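Local coordinates for protein MEM-A1 (Soil metagenome, PDB 6E0S) that probably hydrolyses beta-lactam antibiotics, as expected of a subclass B3 metallo-beta-lactamase that binds zinc, at residues 28-33 and 71-76; 32-37 and 180-185; 160-165 and 175-180; 186-191 and 227-232; 220-225 and 266-271. All coordinates share one frame; numbering follows the deposited sequence.

Contact 1. Residues 28-33 and 71-76; sequences QEPFAV and AQHIRQ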
# COMPACT_ATOMS: atom_id res chain seq x y z
N GLN A 28 13.44 -8.05 -8.40
CA GLN A 28 13.93 -7.29 -7.26
C GLN A 28 14.22 -8.27 -6.14
O GLN A 28 13.30 -8.94 -5.65
CB GLN A 28 12.91 -6.23 -6.82
CG GLN A 28 13.27 -5.52 -5.53
CD GLN A 28 14.54 -4.71 -5.66
OE1 GLN A 28 14.72 -3.95 -6.64
NE2 GLN A 28 15.47 -4.89 -4.71
N GLU A 29 15.46 -8.35 -5.71
CA GLU A 29 15.77 -9.20 -4.57
C GLU A 29 15.13 -8.66 -3.29
O GLU A 29 15.16 -7.45 -3.04
CB GLU A 29 17.27 -9.32 -4.37
CG GLU A 29 17.97 -10.19 -5.42
CD GLU A 29 17.43 -11.64 -5.46
OE1 GLU A 29 16.82 -12.03 -6.47
OE2 GLU A 29 17.62 -12.37 -4.46
N PRO A 30 14.60 -9.53 -2.46
CA PRO A 30 14.00 -9.09 -1.19
C PRO A 30 15.07 -8.69 -0.19
O PRO A 30 16.25 -9.03 -0.32
CB PRO A 30 13.22 -10.32 -0.72
CG PRO A 30 13.94 -11.51 -1.38
CD PRO A 30 14.39 -10.97 -2.72
N PHE A 31 14.65 -7.96 0.83
CA PHE A 31 15.60 -7.49 1.82
C PHE A 31 14.89 -7.17 3.11
O PHE A 31 13.72 -6.77 3.12
CB PHE A 31 16.37 -6.23 1.36
CG PHE A 31 15.50 -5.13 0.75
CD1 PHE A 31 15.18 -5.15 -0.61
CD2 PHE A 31 15.07 -4.04 1.52
CE1 PHE A 31 14.40 -4.12 -1.16
CE2 PHE A 31 14.30 -3.01 0.96
CZ PHE A 31 13.96 -3.05 -0.39
N ALA A 32 15.61 -7.34 4.22
CA ALA A 32 15.15 -6.82 5.50
C ALA A 32 15.16 -5.31 5.49
O ALA A 32 16.10 -4.68 4.99
CB ALA A 32 16.06 -7.32 6.62
N VAL A 33 14.11 -4.71 6.07
CA VAL A 33 14.05 -3.25 6.13
C VAL A 33 14.44 -2.85 7.55
O VAL A 33 15.40 -2.11 7.76
CB VAL A 33 12.67 -2.71 5.72
CG1 VAL A 33 12.65 -1.23 5.82
CG2 VAL A 33 12.36 -3.14 4.25
N ALA A 71 5.52 -14.53 -3.52
CA ALA A 71 5.59 -15.80 -2.83
C ALA A 71 7.02 -16.33 -2.80
O ALA A 71 7.53 -16.76 -1.75
CB ALA A 71 4.65 -16.81 -3.50
N GLN A 72 7.67 -16.32 -3.96
CA GLN A 72 9.04 -16.80 -4.01
C GLN A 72 9.95 -15.96 -3.11
O GLN A 72 10.82 -16.51 -2.44
CB GLN A 72 9.52 -16.83 -5.46
CG GLN A 72 8.88 -17.98 -6.21
CD GLN A 72 8.50 -17.65 -7.64
OE1 GLN A 72 8.94 -16.64 -8.19
NE2 GLN A 72 7.67 -18.50 -8.25
N HIS A 73 9.72 -14.65 -3.04
CA HIS A 73 10.52 -13.79 -2.17
C HIS A 73 10.32 -14.17 -0.70
O HIS A 73 11.29 -14.22 0.07
CB HIS A 73 10.12 -12.33 -2.41
CG HIS A 73 10.59 -11.80 -3.72
ND1 HIS A 73 10.03 -10.69 -4.32
CD2 HIS A 73 11.54 -12.25 -4.58
CE1 HIS A 73 10.63 -10.46 -5.47
NE2 HIS A 73 11.53 -11.41 -5.67
N ILE A 74 9.07 -14.39 -0.30
CA ILE A 74 8.77 -14.83 1.07
C ILE A 74 9.52 -16.13 1.38
O ILE A 74 10.22 -16.23 2.40
CB ILE A 74 7.25 -14.97 1.25
CG1 ILE A 74 6.61 -13.57 1.21
CG2 ILE A 74 6.90 -15.65 2.60
CD1 ILE A 74 5.03 -13.61 1.01
N ARG A 75 9.43 -17.13 0.49
CA ARG A 75 10.09 -18.42 0.73
C ARG A 75 11.61 -18.26 0.73
O ARG A 75 12.32 -18.88 1.54
CB ARG A 75 9.69 -19.44 -0.34
CG ARG A 75 8.22 -19.76 -0.46
CD ARG A 75 7.99 -20.93 -1.43
NE ARG A 75 6.59 -21.04 -1.79
CZ ARG A 75 6.07 -20.65 -2.95
NH1 ARG A 75 6.85 -20.16 -3.91
NH2 ARG A 75 4.75 -20.79 -3.16
N GLN A 76 12.12 -17.44 -0.18
CA GLN A 76 13.56 -17.26 -0.30
C GLN A 76 14.14 -16.76 1.01
O GLN A 76 15.25 -17.17 1.40
CB GLN A 76 13.84 -16.29 -1.44
CG GLN A 76 15.25 -15.90 -1.66
CD GLN A 76 15.36 -14.92 -2.83
OE1 GLN A 76 14.38 -14.64 -3.54
NE2 GLN A 76 16.56 -14.41 -3.04
O HOH W 1 12.92 -11.24 -8.06
O HOH W 2 14.48 -13.31 -5.98
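P30 and H73 mark the closest backbone approach, with CA atoms 5.9 Å apart, where the loop entering strand 31-34 passes one flank of helix 66-76. The pyrrolidine lies against the imidazole, P30 CD standing 3.6 Å from H73 CD2, and P30 CG also reaches back to CB of the histidine. On the same side of the ring as P30 CD, Q28 O stands above the plane, 3.0 Å from H73 NE2, at a poor angle for a hydrogen bond. Instead, a water in the ring plane bonds to NE2 at 2.8 Å and accepts from Q28 N; ND1 is bonded to V40 O. The helix belongs to a beta-alpha-beta crossover, linking the parallel neighbours 56-59 and 84-88, in the sheet that strand 31-34 edges. On the exposed side, Q76 stretches outward, its CG anti to the backbone N (chi1 176°), and crosses E29 at about a right angle. Q76 NE2 donates to E29 OE2 at 2.7 Å, meeting the syn side of the carboxylate, with the amide and carboxylate planes 48° apart. A second water donates both to E29 OE1 and to Q76 OE1, closing a ring in which both ends of each flat group are engaged.

Contact 2. Residues 32-37 and 180-185; sequences AVFGST and ATENGK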
# COMPACT_ATOMS: atom_id res chain seq x y z
N ALA A 32 15.61 -7.34 4.22
CA ALA A 32 15.15 -6.82 5.50
C ALA A 32 15.16 -5.31 5.49
O ALA A 32 16.10 -4.68 4.99
CB ALA A 32 16.06 -7.32 6.62
N VAL A 33 14.11 -4.71 6.07
CA VAL A 33 14.05 -3.25 6.13
C VAL A 33 14.44 -2.85 7.55
O VAL A 33 15.40 -2.11 7.76
CB VAL A 33 12.67 -2.71 5.72
CG1 VAL A 33 12.65 -1.23 5.82
CG2 VAL A 33 12.36 -3.14 4.25
N PHE A 34 13.69 -3.35 8.53
CA PHE A 34 13.95 -3.05 9.94
C PHE A 34 13.33 -4.16 10.78
O PHE A 34 12.15 -4.44 10.64
CB PHE A 34 13.35 -1.70 10.32
CG PHE A 34 13.97 -1.09 11.53
CD1 PHE A 34 15.07 -0.26 11.40
CD2 PHE A 34 13.48 -1.37 12.80
CE1 PHE A 34 15.67 0.32 12.51
CE2 PHE A 34 14.07 -0.79 13.93
CZ PHE A 34 15.17 0.06 13.77
N GLY A 35 14.13 -4.78 11.65
CA GLY A 35 13.54 -5.79 12.53
C GLY A 35 12.97 -6.93 11.69
O GLY A 35 13.60 -7.41 10.74
N SER A 36 11.72 -7.32 12.00
CA SER A 36 11.05 -8.44 11.32
C SER A 36 10.25 -7.99 10.09
O SER A 36 9.44 -8.77 9.56
CB SER A 36 10.12 -9.19 12.31
OG SER A 36 8.91 -8.49 12.57
N THR A 37 10.49 -6.77 9.61
CA THR A 37 9.79 -6.19 8.47
C THR A 37 10.66 -6.31 7.23
O THR A 37 11.82 -5.88 7.24
CB THR A 37 9.44 -4.72 8.72
OG1 THR A 37 8.42 -4.66 9.72
CG2 THR A 37 8.88 -4.05 7.45
N ALA A 180 8.61 -1.30 14.26
CA ALA A 180 9.53 -2.42 14.17
C ALA A 180 10.69 -2.14 15.11
O ALA A 180 10.94 -0.98 15.47
CB ALA A 180 10.04 -2.64 12.72
N THR A 181 11.38 -3.20 15.53
CA THR A 181 12.42 -3.11 16.54
C THR A 181 13.59 -4.01 16.18
O THR A 181 13.40 -5.12 15.67
CB THR A 181 11.93 -3.48 17.97
OG1 THR A 181 11.44 -4.83 17.96
CG2 THR A 181 10.81 -2.56 18.44
N GLU A 182 14.80 -3.55 16.48
CA GLU A 182 15.98 -4.39 16.29
C GLU A 182 17.11 -3.79 17.10
O GLU A 182 17.25 -2.58 17.14
CB GLU A 182 16.39 -4.54 14.81
CG GLU A 182 16.76 -3.27 14.09
CD GLU A 182 17.45 -3.51 12.72
OE1 GLU A 182 18.55 -2.98 12.49
OE2 GLU A 182 16.86 -4.20 11.87
N ASN A 183 17.91 -4.65 17.74
CA ASN A 183 19.15 -4.22 18.42
C ASN A 183 18.91 -3.06 19.40
O ASN A 183 19.76 -2.16 19.54
CB ASN A 183 20.21 -3.85 17.37
CG ASN A 183 21.62 -3.74 17.95
OD1 ASN A 183 21.94 -4.33 19.00
ND2 ASN A 183 22.48 -2.99 17.27
N GLY A 184 17.77 -3.07 20.09
CA GLY A 184 17.45 -2.03 21.05
C GLY A 184 16.90 -0.75 20.45
O GLY A 184 16.70 0.22 21.19
N LYS A 185 16.66 -0.72 19.15
CA LYS A 185 16.14 0.44 18.45
C LYS A 185 14.75 0.13 17.93
O LYS A 185 14.40 -1.02 17.71
CB LYS A 185 17.06 0.83 17.29
CG LYS A 185 18.45 1.19 17.75
CD LYS A 185 19.43 1.40 16.60
CE LYS A 185 20.69 2.10 17.12
NZ LYS A 185 21.90 1.83 16.30
O HOH W 3 10.67 -5.76 14.31
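F34 and E182 show how one side chain can cover a ring and bind the backbone beside it. CG of E182 sits between the backbone N and the carbonyl carbon, the crowded position (chi1 61°), and from there lies over one face of the F34 ring, 3.8 Å from its centroid, in a CH-pi contact offset toward the rim. The chain then runs extended, and its carboxylate is stacked nearly parallel to the ring, the planes 19° apart. OE2 accepts from G35 N at 2.8 Å in an almost straight bond, met on the anti side, while OE1 is bonded to S255 OG. The carboxylate is therefore gripped at both oxygens, which probably restrains its rotation. F34 holds CG anti to its backbone N, and the ring rim meets several groups: CD2 is 3.7 Å from A180 CB, and K185 O approaches CE2 at 3.8 Å near the ring plane. Lacking a side chain, G35 can bring its CA to 3.2 Å from T181 O. It occupies the second position of a type II' turn from F34 to T37, where V33 and F34 both face T37 in a classic beta bulge; E182 to K185 form a type I' turn. A water accepts from both S36 N and T181 N. Strands 32-34 and 180-182 run 98° apart and belong to different sheets: 31-34 is an edge strand of one, while 174-182 lies inside the other beside strand 185-192, whose A187 also touches F34, as does I232 of strand 232-235.

Contact 3. Residues 160-165 and 175-180; sequences AVTARY and SWTWRA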
# COMPACT_ATOMS: atom_id res chain seq x y z
N ALA A 160 1.32 -5.27 15.62
CA ALA A 160 0.15 -4.40 15.79
C ALA A 160 0.23 -3.37 14.67
O ALA A 160 1.08 -2.47 14.72
CB ALA A 160 0.12 -3.74 17.18
N VAL A 161 -0.62 -3.51 13.65
CA VAL A 161 -0.60 -2.66 12.47
C VAL A 161 -1.90 -1.86 12.41
O VAL A 161 -2.99 -2.45 12.40
CB VAL A 161 -0.42 -3.49 11.18
CG1 VAL A 161 -0.31 -2.58 9.96
CG2 VAL A 161 0.83 -4.39 11.27
N THR A 162 -1.80 -0.54 12.32
CA THR A 162 -2.97 0.33 12.39
C THR A 162 -3.43 0.72 10.99
O THR A 162 -2.60 1.12 10.16
CB THR A 162 -2.64 1.59 13.19
OG1 THR A 162 -2.28 1.22 14.54
CG2 THR A 162 -3.83 2.55 13.25
N ALA A 163 -4.74 0.65 10.76
CA ALA A 163 -5.31 1.16 9.51
C ALA A 163 -5.52 2.67 9.60
O ALA A 163 -6.16 3.18 10.54
CB ALA A 163 -6.64 0.48 9.19
N ARG A 164 -4.98 3.39 8.62
CA ARG A 164 -5.21 4.83 8.50
C ARG A 164 -5.87 5.09 7.16
O ARG A 164 -5.21 5.04 6.12
CB ARG A 164 -3.91 5.63 8.64
CG ARG A 164 -3.20 5.40 9.99
CD ARG A 164 -4.03 5.92 11.15
NE ARG A 164 -4.34 7.36 11.08
CZ ARG A 164 -3.59 8.33 11.62
NH1 ARG A 164 -2.47 8.04 12.28
NH2 ARG A 164 -3.97 9.60 11.50
N TYR A 165 -7.17 5.36 7.17
CA TYR A 165 -7.87 5.59 5.91
C TYR A 165 -7.22 6.77 5.19
O TYR A 165 -7.06 7.85 5.76
CB TYR A 165 -9.35 5.88 6.20
CG TYR A 165 -10.25 4.67 6.39
CD1 TYR A 165 -9.74 3.45 6.78
CD2 TYR A 165 -11.63 4.79 6.22
CE1 TYR A 165 -10.60 2.31 6.93
CE2 TYR A 165 -12.49 3.70 6.39
CZ TYR A 165 -11.98 2.47 6.75
OH TYR A 165 -12.84 1.40 6.91
N SER A 175 -3.57 3.57 4.27
CA SER A 175 -2.17 3.51 4.65
C SER A 175 -2.06 2.80 6.00
O SER A 175 -2.96 2.90 6.83
CB SER A 175 -1.55 4.91 4.72
OG SER A 175 -1.72 5.58 3.46
N TRP A 176 -0.95 2.10 6.22
CA TRP A 176 -0.79 1.21 7.36
C TRP A 176 0.44 1.58 8.19
O TRP A 176 1.52 1.85 7.63
CB TRP A 176 -0.69 -0.24 6.88
CG TRP A 176 -1.86 -0.69 6.10
CD1 TRP A 176 -2.01 -0.65 4.73
CD2 TRP A 176 -3.04 -1.30 6.62
NE1 TRP A 176 -3.22 -1.22 4.38
CE2 TRP A 176 -3.86 -1.63 5.51
CE3 TRP A 176 -3.48 -1.61 7.91
CZ2 TRP A 176 -5.10 -2.25 5.67
CZ3 TRP A 176 -4.71 -2.23 8.06
CH2 TRP A 176 -5.50 -2.55 6.93
N THR A 177 0.31 1.59 9.51
CA THR A 177 1.44 2.00 10.36
C THR A 177 1.70 0.97 11.46
O THR A 177 0.79 0.30 11.95
CB THR A 177 1.22 3.38 10.99
OG1 THR A 177 0.12 3.31 11.90
CG2 THR A 177 0.92 4.46 9.93
N TRP A 178 2.98 0.81 11.81
CA TRP A 178 3.38 -0.12 12.86
C TRP A 178 4.78 0.27 13.32
O TRP A 178 5.43 1.12 12.72
CB TRP A 178 3.35 -1.60 12.41
CG TRP A 178 4.34 -2.00 11.33
CD1 TRP A 178 5.44 -2.79 11.49
CD2 TRP A 178 4.28 -1.68 9.93
NE1 TRP A 178 6.08 -2.96 10.29
CE2 TRP A 178 5.39 -2.28 9.31
CE3 TRP A 178 3.40 -0.93 9.13
CZ2 TRP A 178 5.65 -2.16 7.95
CZ3 TRP A 178 3.67 -0.81 7.77
CH2 TRP A 178 4.76 -1.43 7.19
N ARG A 179 5.22 -0.34 14.41
CA ARG A 179 6.58 -0.12 14.89
C ARG A 179 7.36 -1.42 14.73
O ARG A 179 6.83 -2.50 15.01
CB ARG A 179 6.59 0.32 16.37
CG ARG A 179 6.05 1.72 16.53
CD ARG A 179 6.43 2.35 17.88
NE ARG A 179 7.82 2.77 17.93
CZ ARG A 179 8.29 3.96 17.53
NH1 ARG A 179 7.49 4.89 17.05
NH2 ARG A 179 9.57 4.21 17.62
N ALA A 180 8.61 -1.30 14.26
CA ALA A 180 9.53 -2.42 14.17
C ALA A 180 10.69 -2.14 15.11
O ALA A 180 10.94 -0.98 15.47
CB ALA A 180 10.04 -2.64 12.72
O HOH W 4 3.35 -1.83 16.06
O HOH W 5 0.07 0.19 15.08
O HOH W 6 4.00 -4.32 15.14
O HOH W 7 -1.04 5.81 12.87
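W176 and A163 face each other as a non-hydrogen-bonded antiparallel pair, and the indole leans across toward the partner strand, its CZ3 3.5 Å from A163 CB. From the neighbouring strand V161 touches both tryptophans, one methyl to each. It crosses W176 at about a right angle, with CG1 3.9 Å from W176 CB, but runs side by side with W178 and points the same way, CG2 packing on W178 CB. Both indole nitrogens find partners beyond the pair of strands, W176 NE1 on N89 O and W178 NE1 on T37 OG1. On the other face, T162 and T177 approach each other, T177 OG1 coming to 3.5 Å from T162 CB. The R164 chain bends at chi2 (-65°) and again at chi3, and a water in the guanidinium plane bonds to its NH1 at 2.7 Å and to T177 OG1. Backbone bonds join T162 with T177 and R164 with S175 in both directions, R164 N meeting S175 O at 2.7 Å. The result is a beta hairpin whose apolar face, carrying V161, W176 and W178, packs on I50, I57 and I59 of the other sheet, the buried interface between sheets that is characteristic of the metallo-beta-lactamase alpha-beta/beta-alpha sandwich.

Contact 4. Residues 186-191 and 227-232; sequences SAAMVY and ALDCDI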
# COMPACT_ATOMS: atom_id res chain seq x y z
N SER A 186 13.97 1.19 17.71
CA SER A 186 12.64 1.04 17.15
C SER A 186 12.42 2.11 16.10
O SER A 186 13.07 3.16 16.10
CB SER A 186 11.55 1.11 18.23
OG SER A 186 11.38 2.43 18.70
N ALA A 187 11.53 1.81 15.17
CA ALA A 187 11.25 2.72 14.06
C ALA A 187 9.76 2.73 13.78
O ALA A 187 9.14 1.65 13.71
CB ALA A 187 12.00 2.27 12.79
N ALA A 188 9.20 3.92 13.59
CA ALA A 188 7.83 4.05 13.13
C ALA A 188 7.78 3.78 11.62
O ALA A 188 8.37 4.54 10.82
CB ALA A 188 7.27 5.43 13.49
N MET A 189 7.11 2.68 11.23
CA MET A 189 7.02 2.23 9.84
C MET A 189 5.74 2.77 9.23
O MET A 189 4.70 2.81 9.89
CB MET A 189 7.01 0.70 9.77
CG MET A 189 8.06 0.05 10.72
SD MET A 189 9.74 0.43 10.17
CE MET A 189 9.83 -0.51 8.66
N VAL A 190 5.82 3.20 7.96
CA VAL A 190 4.62 3.70 7.28
C VAL A 190 4.57 3.06 5.91
O VAL A 190 5.49 3.26 5.10
CB VAL A 190 4.60 5.23 7.15
CG1 VAL A 190 3.43 5.66 6.25
CG2 VAL A 190 4.53 5.92 8.54
N TYR A 191 3.51 2.27 5.65
CA TYR A 191 3.20 1.78 4.30
C TYR A 191 2.20 2.77 3.73
O TYR A 191 1.02 2.76 4.08
CB TYR A 191 2.62 0.37 4.30
CG TYR A 191 2.56 -0.22 2.90
CD1 TYR A 191 3.50 -1.16 2.49
CD2 TYR A 191 1.55 0.17 2.00
CE1 TYR A 191 3.47 -1.71 1.23
CE2 TYR A 191 1.50 -0.43 0.70
CZ TYR A 191 2.48 -1.35 0.35
OH TYR A 191 2.49 -1.95 -0.90
N ALA A 227 1.41 14.11 8.40
CA ALA A 227 1.50 14.23 9.86
C ALA A 227 1.91 12.93 10.56
O ALA A 227 2.04 12.92 11.79
CB ALA A 227 0.17 14.71 10.44
N LEU A 228 2.15 11.85 9.83
CA LEU A 228 2.36 10.57 10.50
C LEU A 228 3.72 10.50 11.20
O LEU A 228 4.71 11.07 10.74
CB LEU A 228 2.27 9.42 9.48
CG LEU A 228 0.92 9.15 8.84
CD1 LEU A 228 1.14 8.09 7.79
CD2 LEU A 228 -0.05 8.66 9.91
N ASP A 229 3.75 9.78 12.32
CA ASP A 229 5.01 9.32 12.90
C ASP A 229 5.71 8.45 11.86
O ASP A 229 5.25 7.34 11.56
CB ASP A 229 4.75 8.56 14.21
CG ASP A 229 6.01 8.33 15.05
OD1 ASP A 229 7.11 8.83 14.69
OD2 ASP A 229 5.88 7.62 16.08
N CYS A 230 6.80 8.94 11.27
CA CYS A 230 7.31 8.33 10.04
C CYS A 230 8.84 8.21 10.07
O CYS A 230 9.54 9.08 9.54
CB CYS A 230 6.84 9.15 8.85
SG CYS A 230 7.38 8.60 7.23
N ASP A 231 9.35 7.13 10.66
CA ASP A 231 10.78 6.89 10.58
C ASP A 231 11.17 6.26 9.26
O ASP A 231 12.17 6.66 8.65
CB ASP A 231 11.24 5.99 11.72
CG ASP A 231 11.27 6.72 13.05
OD1 ASP A 231 11.73 7.88 13.06
OD2 ASP A 231 10.80 6.15 14.05
N ILE A 232 10.42 5.25 8.80
CA ILE A 232 10.73 4.55 7.56
C ILE A 232 9.47 4.50 6.71
O ILE A 232 8.46 3.92 7.12
CB ILE A 232 11.26 3.13 7.82
CG1 ILE A 232 12.58 3.18 8.62
CG2 ILE A 232 11.41 2.35 6.48
CD1 ILE A 232 13.13 1.79 9.06
O HOH W 8 4.17 4.85 11.98
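A188 and D231 clasp each other through both the backbone and a carboxylate. A188 N donates to D231 OD2 at 2.8 Å, nearly straight at 176° and on the anti side, while A188 O receives two N-H groups, I232 N at 3.0 Å and, more weakly, D231 N. One step further on, V190 N bonds to I232 O, so that M189 and I232 form a parallel bridge. Around this bridge the packing is close and apolar. The M189 chain folds at chi2 and chi3 to lie side by side with I232, pointing the same way, its SD 3.8 Å from I232 CD1. A187 CB touches that same methyl. V190 divides its branches, CG1 meeting L228 CD1 at 3.7 Å and CG2 resting against C230 CB and D229 O. In the fold, the segment 227-232 is the return from helix 214-226 in a beta-alpha-beta crossover, which brings strand 232-235 alongside 185-192 at the edge of the five-stranded sheet. C230 adds a covalent tie through its disulfide to C264 of helix 263-285. The outer side is more polar and more open to solvent. There the exposed D229 lays its carboxylate against A188 CB, with CG 3.5 Å away, and OD1 forms a salt bridge with R261, which also pairs with D231 OD1. This shared arginine probably steadies two nearby negative charges. A water donates to M189 O and, at 2.7 Å, to D229 O, bridging the backbones where they do not bond directly.

Contact 5. Residues 220-225 and 266-271; sequences KSIATV and QYAERA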
# COMPACT_ATOMS: atom_id res chain seq x y z
N LYS A 220 -7.45 15.64 2.45
CA LYS A 220 -7.32 15.21 3.84
C LYS A 220 -6.30 14.09 3.99
O LYS A 220 -5.54 14.07 4.97
CB LYS A 220 -8.68 14.78 4.38
CG LYS A 220 -8.65 14.53 5.88
CD LYS A 220 -9.91 13.84 6.36
CE LYS A 220 -9.86 13.58 7.87
NZ LYS A 220 -10.56 12.29 8.18
N SER A 221 -6.25 13.16 3.03
CA SER A 221 -5.30 12.06 3.08
C SER A 221 -3.86 12.57 2.93
O SER A 221 -2.95 12.06 3.59
CB SER A 221 -5.60 11.01 2.00
OG SER A 221 -6.92 10.54 2.14
N ILE A 222 -3.66 13.60 2.10
CA ILE A 222 -2.33 14.19 1.99
C ILE A 222 -1.88 14.75 3.34
O ILE A 222 -0.73 14.57 3.76
CB ILE A 222 -2.33 15.26 0.88
CG1 ILE A 222 -2.49 14.57 -0.49
CG2 ILE A 222 -1.09 16.15 0.98
CD1 ILE A 222 -2.69 15.56 -1.60
N ALA A 223 -2.78 15.46 4.03
CA ALA A 223 -2.45 16.00 5.35
C ALA A 223 -2.23 14.90 6.36
O ALA A 223 -1.33 14.99 7.21
CB ALA A 223 -3.54 16.95 5.84
N THR A 224 -3.03 13.84 6.30
CA THR A 224 -2.86 12.70 7.20
C THR A 224 -1.48 12.09 7.07
O THR A 224 -0.79 11.87 8.07
CB THR A 224 -3.93 11.65 6.93
OG1 THR A 224 -5.19 12.16 7.32
CG2 THR A 224 -3.65 10.35 7.74
N VAL A 225 -1.06 11.80 5.84
CA VAL A 225 0.24 11.16 5.64
C VAL A 225 1.37 12.09 6.04
O VAL A 225 2.37 11.68 6.64
CB VAL A 225 0.36 10.67 4.19
CG1 VAL A 225 1.78 10.21 3.90
CG2 VAL A 225 -0.63 9.53 3.97
N GLN A 266 7.66 14.69 2.70
CA GLN A 266 8.06 14.94 1.31
C GLN A 266 7.14 14.23 0.32
O GLN A 266 6.81 14.79 -0.75
CB GLN A 266 9.52 14.50 1.10
CG GLN A 266 10.50 15.45 1.79
CD GLN A 266 11.88 14.85 1.99
OE1 GLN A 266 12.11 13.68 1.69
NE2 GLN A 266 12.78 15.64 2.54
N TYR A 267 6.77 13.00 0.63
CA TYR A 267 5.85 12.24 -0.21
C TYR A 267 4.50 12.93 -0.29
O TYR A 267 3.87 13.00 -1.37
CB TYR A 267 5.70 10.84 0.41
CG TYR A 267 4.75 9.88 -0.25
CD1 TYR A 267 3.48 9.67 0.29
CD2 TYR A 267 5.14 9.16 -1.38
CE1 TYR A 267 2.61 8.75 -0.27
CE2 TYR A 267 4.26 8.25 -1.96
CZ TYR A 267 3.00 8.06 -1.41
OH TYR A 267 2.13 7.14 -1.97
N ALA A 268 4.02 13.45 0.83
CA ALA A 268 2.74 14.14 0.84
C ALA A 268 2.83 15.45 0.07
O ALA A 268 1.92 15.78 -0.69
CB ALA A 268 2.25 14.37 2.27
N GLU A 269 3.94 16.18 0.21
CA GLU A 269 4.08 17.43 -0.53
C GLU A 269 4.10 17.17 -2.03
O GLU A 269 3.53 17.94 -2.81
CB GLU A 269 5.34 18.17 -0.11
CG GLU A 269 5.18 18.90 1.19
CD GLU A 269 6.39 19.73 1.56
OE1 GLU A 269 6.94 20.41 0.65
OE2 GLU A 269 6.79 19.67 2.75
N ARG A 270 4.76 16.08 -2.45
CA ARG A 270 4.79 15.78 -3.87
C ARG A 270 3.39 15.48 -4.38
O ARG A 270 3.00 15.91 -5.47
CB ARG A 270 5.75 14.62 -4.13
CG ARG A 270 7.20 15.03 -3.93
CD ARG A 270 8.16 13.94 -4.41
NE ARG A 270 8.03 12.70 -3.65
CZ ARG A 270 8.81 12.34 -2.62
NH1 ARG A 270 9.77 13.15 -2.19
NH2 ARG A 270 8.60 11.17 -2.02
N ALA A 271 2.60 14.75 -3.59
CA ALA A 271 1.22 14.48 -3.96
C ALA A 271 0.41 15.76 -4.02
O ALA A 271 -0.45 15.92 -4.89
CB ALA A 271 0.61 13.51 -2.95
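Between V225 and Y267, or I222 and A268, no hydrogen bond forms; the shortest sound polar bond here stays inside one helix, from T224 N to K220 O at 2.8 Å. What meets across the antiparallel helix pair, with axes 8.6 Å apart at 161°, is almost wholly hydrocarbon. A268 CB, pointing across the gap, comes to 3.3 Å from the carbonyl oxygen of I222, and its small size allows the two CA atoms to stand 5.2 Å apart. The isoleucine spans one turn of the facing helix, from A268 to A271: CG2, anti to the backbone N, lies 4.0 Å from A268 CB, whereas CG1 and CD1 reach A271, with CG1 4.1 Å from its CB. V225 likewise holds CG1 anti to the backbone N (chi1 170°), and this methyl meets the edge of the Y267 ring, near its plane, 4.0 Å from CD1. The tyrosine hydroxyl is bonded elsewhere, to D193 O, while its ring also touches L233 and S235 of strand 232-235. Helices 214-226 and 263-285 thus meet here through alanine and branched side chains; no hydrogen bond crosses between these segments, so their fit here rests on apolar packing.

The five contacts trace how two sheets and their helices close into one sandwich. Contacts 1 and 2 both start from strand 31-34, at the edge of the seven-stranded sheet, with centres 16 Å apart. Contact 2 then reaches strand 174-182, which contact 3 also uses, and contact 4 continues through the neighbouring strand 185-192; the centres of contacts 3 and 4 lie 9 Å apart. Contact 5 adjoins contact 4 in sequence, and their segments alternate along the chain, so the loop leaving helix 214-226 leads straight from contact 5 into contact 4. Contacts 1 and 5 stand on opposite sides of the chain's centre, their centres about 28 Å apart, with the zinc-bearing histidines H91, H93 and H169 supplied by other segments.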